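PDB 4IND: C381 turret protein from Sulfolobus turreted icosahedral virus, which is a turret protein of this archaeal virus, its three jelly-roll domains assembling in five copies, probably as part of the turrets on the capsid. Local coordinates for residues Y20-K25 / D29-S34; Y108-G111 / E115-I118. One frame throughout, in Å; residues are numbered along the deposited sequence.

Interaction 1: Y20-K25 / D29-S34; sequences YKLSEK and DAFVNS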
loop_
_atom_site.group_PDB
_atom_site.type_symbol
_atom_site.label_atom_id
_atom_site.label_comp_id
_atom_site.label_asym_id
_atom_site.label_seq_id
_atom_site.Cartn_x
_atom_site.Cartn_y
_atom_site.Cartn_z
ATOM N N TYR A 20 -0.043 2.739 30.509
ATOM C CA TYR A 20 -0.372 2.854 31.921
ATOM C C TYR A 20 -0.499 4.322 32.274
ATOM O O TYR A 20 0.384 5.118 31.942
ATOM C CB TYR A 20 0.754 2.306 32.804
ATOM C CG TYR A 20 1.074 0.831 32.650
ATOM C CD1 TYR A 20 0.560 -0.111 33.546
ATOM C CD2 TYR A 20 1.922 0.401 31.641
ATOM C CE1 TYR A 20 0.861 -1.464 33.412
ATOM C CE2 TYR A 20 2.223 -0.942 31.477
ATOM C CZ TYR A 20 1.707 -1.867 32.392
ATOM O OH TYR A 20 2.011 -3.188 32.228
ATOM N N LYS A 21 -1.581 4.697 32.939
ATOM C CA LYS A 21 -1.592 5.987 33.617
ATOM C C LYS A 21 -1.586 5.642 35.091
ATOM O O LYS A 21 -2.549 5.082 35.601
ATOM C CB LYS A 21 -2.837 6.809 33.268
ATOM C CG LYS A 21 -2.707 8.232 33.838
ATOM C CD LYS A 21 -3.744 9.180 33.280
ATOM C CE LYS A 21 -3.478 10.615 33.769
ATOM N NZ LYS A 21 -4.394 11.611 33.101
ATOM N N LEU A 22 -0.502 5.967 35.776
ATOM C CA LEU A 22 -0.260 5.363 37.099
ATOM C C LEU A 22 -1.010 6.047 38.226
ATOM O O LEU A 22 -0.996 5.591 39.381
ATOM C CB LEU A 22 1.249 5.270 37.355
ATOM C CG LEU A 22 1.927 4.370 36.321
ATOM C CD1 LEU A 22 3.436 4.422 36.477
ATOM C CD2 LEU A 22 1.426 2.922 36.443
ATOM N N SER A 23 -1.724 7.112 37.879
ATOM C CA SER A 23 -2.673 7.721 38.808
ATOM C C SER A 23 -4.029 7.026 38.786
ATOM O O SER A 23 -4.935 7.409 39.536
ATOM C CB SER A 23 -2.828 9.210 38.500
ATOM O OG SER A 23 -3.076 9.396 37.126
ATOM N N GLU A 24 -4.190 6.015 37.926
ATOM C CA GLU A 24 -5.349 5.114 37.995
ATOM C C GLU A 24 -4.958 3.872 38.791
ATOM O O GLU A 24 -3.962 3.207 38.472
ATOM C CB GLU A 24 -5.783 4.658 36.589
ATOM C CG GLU A 24 -6.311 5.751 35.676
ATOM C CD GLU A 24 -7.824 5.735 35.572
ATOM O OE1 GLU A 24 -8.472 5.348 36.567
ATOM O OE2 GLU A 24 -8.372 6.107 34.504
ATOM N N LYS A 25 -5.736 3.556 39.813
ATOM C CA LYS A 25 -5.417 2.460 40.714
ATOM C C LYS A 25 -5.221 1.109 39.996
ATOM O O LYS A 25 -4.272 0.357 40.263
ATOM C CB LYS A 25 -6.551 2.344 41.745
ATOM C CG LYS A 25 -6.418 1.163 42.670
ATOM C CD LYS A 25 -5.007 1.142 43.273
ATOM C CE LYS A 25 -5.022 0.541 44.643
ATOM N NZ LYS A 25 -3.700 0.326 45.246
ATOM N N ASP A 29 -1.781 -0.964 40.042
ATOM C CA ASP A 29 -1.782 -2.327 40.599
ATOM C C ASP A 29 -1.165 -3.335 39.631
ATOM O O ASP A 29 -0.414 -4.218 40.031
ATOM C CB ASP A 29 -3.196 -2.777 40.963
ATOM C CG ASP A 29 -3.780 -2.017 42.136
ATOM O OD1 ASP A 29 -3.048 -1.262 42.832
ATOM O OD2 ASP A 29 -5.001 -2.185 42.368
ATOM N N ALA A 30 -1.471 -3.192 38.344
ATOM C CA ALA A 30 -0.904 -4.095 37.347
ATOM C C ALA A 30 0.596 -3.829 37.193
ATOM O O ALA A 30 1.394 -4.757 37.186
ATOM C CB ALA A 30 -1.619 -3.934 36.025
ATOM N N PHE A 31 0.955 -2.548 37.071
ATOM C CA PHE A 31 2.332 -2.090 36.880
ATOM C C PHE A 31 3.286 -2.683 37.917
ATOM O O PHE A 31 4.362 -3.177 37.580
ATOM C CB PHE A 31 2.340 -0.544 36.938
ATOM C CG PHE A 31 3.649 0.100 36.548
ATOM C CD1 PHE A 31 4.050 0.139 35.222
ATOM C CD2 PHE A 31 4.428 0.761 37.509
ATOM C CE1 PHE A 31 5.248 0.790 34.854
ATOM C CE2 PHE A 31 5.611 1.392 37.163
ATOM C CZ PHE A 31 6.030 1.411 35.838
ATOM N N VAL A 32 2.888 -2.652 39.176
ATOM C CA VAL A 32 3.744 -3.136 40.258
ATOM C C VAL A 32 3.554 -4.646 40.552
ATOM O O VAL A 32 4.007 -5.157 41.570
ATOM C CB VAL A 32 3.577 -2.273 41.525
ATOM C CG1 VAL A 32 3.797 -0.812 41.178
ATOM C CG2 VAL A 32 2.181 -2.491 42.171
ATOM N N ASN A 33 2.867 -5.350 39.650
ATOM C CA ASN A 33 2.806 -6.818 39.686
ATOM C C ASN A 33 3.166 -7.344 38.287
ATOM O O ASN A 33 2.641 -8.363 37.832
ATOM C CB ASN A 33 1.410 -7.284 40.089
ATOM C CG ASN A 33 1.326 -8.796 40.339
ATOM O OD1 ASN A 33 2.339 -9.484 40.521
ATOM N ND2 ASN A 33 0.100 -9.314 40.362
ATOM N N SER A 34 4.056 -6.641 37.605
ATOM C CA SER A 34 4.460 -7.103 36.275
ATOM C C SER A 34 5.821 -6.603 35.865
ATOM O O SER A 34 6.704 -7.402 35.545
ATOM C CB SER A 34 3.411 -6.700 35.228
ATOM O OG SER A 34 3.164 -5.312 35.289
HETATM O O HOH W 1 0.798 -4.820 33.832
#
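F31 drives the edge of its ring onto the face of Y20: the centroids lie 5.2 Å apart, the planes meet at 67°, and F31 CD1 stands over the centre of the tyrosine ring. The phenylalanine reaches that place because its CG lies anti to the backbone N (chi1 -171°), swinging the ring off the short helix toward the strand. One face of F31 is in turn covered by L22, whose CD1 sits 3.9 Å from the ring centroid in a CH-pi contact while CD2 touches CG at the ring's root. A branched leucine suits this spot, since its two methyls spread over a flat ring. At the polar end of the tyrosine, a water lies 2.6 Å from Y20 OH and donates to S34 OG; K17 N is also hydrogen-bonded to Y20 OH. S34 OG itself gives a hydrogen bond to A30 O, 2.7 Å away. K25 bends so that NZ meets the syn lone pair of D29 OD1 at 3.0 Å, a salt bridge spanning the helical turn closed by D29 N and K25 O. Helix 25-31 thus lies against strand 19-21, outermost in its sheet within the chain, whose neighbour, strand 138-147, brings F143 against Y20 and I140 against L22.

Interaction 2: Y108-G111 / E115-I118; sequences YSIG and EFEI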
loop_
_atom_site.group_PDB
_atom_site.type_symbol
_atom_site.label_atom_id
_atom_site.label_comp_id
_atom_site.label_asym_id
_atom_site.label_seq_id
_atom_site.Cartn_x
_atom_site.Cartn_y
_atom_site.Cartn_z
ATOM N N TYR A 108 19.759 11.263 30.151
ATOM C CA TYR A 108 18.897 12.437 30.214
ATOM C C TYR A 108 19.174 13.142 31.530
ATOM O O TYR A 108 19.397 12.493 32.559
ATOM C CB TYR A 108 17.430 12.026 30.186
ATOM C CG TYR A 108 16.981 11.395 28.893
ATOM C CD1 TYR A 108 17.449 11.860 27.666
ATOM C CD2 TYR A 108 16.075 10.340 28.895
ATOM C CE1 TYR A 108 17.021 11.287 26.485
ATOM C CE2 TYR A 108 15.644 9.757 27.710
ATOM C CZ TYR A 108 16.120 10.245 26.515
ATOM O OH TYR A 108 15.700 9.673 25.342
ATOM N N SER A 109 19.159 14.470 31.504
ATOM C CA SER A 109 19.268 15.266 32.715
ATOM C C SER A 109 17.896 15.889 33.024
ATOM O O SER A 109 17.344 16.636 32.230
ATOM C CB SER A 109 20.356 16.331 32.551
ATOM O OG SER A 109 20.457 17.113 33.713
ATOM N N ILE A 110 17.337 15.557 34.181
ATOM C CA ILE A 110 15.990 15.999 34.532
ATOM C C ILE A 110 16.048 17.056 35.625
ATOM O O ILE A 110 16.466 16.783 36.755
ATOM C CB ILE A 110 15.120 14.789 35.006
ATOM C CG1 ILE A 110 15.127 13.679 33.948
ATOM C CG2 ILE A 110 13.693 15.222 35.322
ATOM C CD1 ILE A 110 14.335 12.408 34.357
ATOM N N GLY A 111 15.632 18.274 35.287
ATOM C CA GLY A 111 15.749 19.403 36.197
ATOM C C GLY A 111 14.935 19.230 37.474
ATOM O O GLY A 111 13.964 18.460 37.524
ATOM N N GLU A 115 8.388 18.416 35.386
ATOM C CA GLU A 115 7.872 17.317 34.576
ATOM C C GLU A 115 8.891 17.038 33.480
ATOM O O GLU A 115 9.616 17.942 33.063
ATOM C CB GLU A 115 6.532 17.746 33.970
ATOM C CG GLU A 115 5.799 16.655 33.202
ATOM C CD GLU A 115 6.231 16.539 31.752
ATOM O OE1 GLU A 115 6.903 17.460 31.237
ATOM O OE2 GLU A 115 5.894 15.518 31.117
ATOM N N PHE A 116 8.963 15.796 33.011
ATOM C CA PHE A 116 9.922 15.450 31.957
ATOM C C PHE A 116 9.435 14.220 31.209
ATOM O O PHE A 116 8.822 13.331 31.817
ATOM C CB PHE A 116 11.273 15.140 32.594
ATOM C CG PHE A 116 12.404 14.948 31.608
ATOM C CD1 PHE A 116 13.197 16.025 31.228
ATOM C CD2 PHE A 116 12.707 13.695 31.110
ATOM C CE1 PHE A 116 14.263 15.852 30.345
ATOM C CE2 PHE A 116 13.767 13.504 30.220
ATOM C CZ PHE A 116 14.547 14.587 29.838
ATOM N N GLU A 117 9.710 14.166 29.907
ATOM C CA GLU A 117 9.346 13.019 29.072
ATOM C C GLU A 117 10.598 12.213 28.792
ATOM O O GLU A 117 11.508 12.669 28.102
ATOM C CB GLU A 117 8.767 13.489 27.734
ATOM C CG GLU A 117 7.606 14.444 27.868
ATOM C CD GLU A 117 6.334 13.705 28.150
ATOM O OE1 GLU A 117 6.158 12.639 27.535
ATOM O OE2 GLU A 117 5.528 14.172 28.982
ATOM N N ILE A 118 10.667 11.017 29.346
ATOM C CA ILE A 118 11.749 10.097 29.017
ATOM C C ILE A 118 11.368 9.361 27.739
ATOM O O ILE A 118 10.359 8.664 27.716
ATOM C CB ILE A 118 11.945 9.058 30.156
ATOM C CG1 ILE A 118 12.440 9.761 31.438
ATOM C CG2 ILE A 118 12.926 7.978 29.745
ATOM C CD1 ILE A 118 12.454 8.855 32.662
#
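Two strands of the first jelly-roll domain, 108-110 and 114-124, run antiparallel here, their short segments at 164°, but they are not paired. The axes of these segments come no closer than 8.5 Å, and no hydrogen bond joins them: strand 108-110 pairs with 94-96, whereas 114-124 is outermost within the chain in the four-stranded sheet, beside 78-88. Side chains fill the gap, and F116 is the chief of them. Its first torsion is extended (chi1 -172°), turning CG away from its own backbone N, and the ring reaches across to the facing strand, where I110 lies over one face. I110 CG1 stands 3.8 Å from the ring centroid, close to the normal, and CG2 packs at 3.6 Å against F116 CB, so both branches of the isoleucine are used. The far end of the phenylalanine meets Y108, with F116 CZ 3.9 Å from Y108 CB; the two rings are oblique, planes at 53°. Y108 runs on past F116 toward I118, whose CG2 touches the tyrosine edge at CE2, 3.8 Å away. Beyond the segment, Y108 OH is hydrogen-bonded to Y119 O, which gives the buried tyrosine's polar end a partner. Across the segments the contact is almost wholly apolar and rests on shape: a flat ring spans the distance, beta-branched side chains cover its face and the tyrosine edge, and dispersion with the hydrophobic effect joins the strands.

Interactions 1 and 2 both belong to the first of the three domains, and both reach one four-stranded antiparallel sheet at its opposite margins: 19-21 and 114-124 are its outermost strands within the chain, with 138-147 and 78-88 between them. Their centres are 21 Å apart and their nearest atoms about 10 Å, so the two do not touch. Interaction 1 sets a short helix against one edge strand; interaction 2 packs a strand of a separate two-stranded pair against the other. Neither segment pair contributes a residue to the phosphate pockets. Interaction 2, however, meets the second domain, Y108 packing on I157, I160 and I161, while around interaction 1 K21 makes a salt bridge to D73 of a neighbouring subunit.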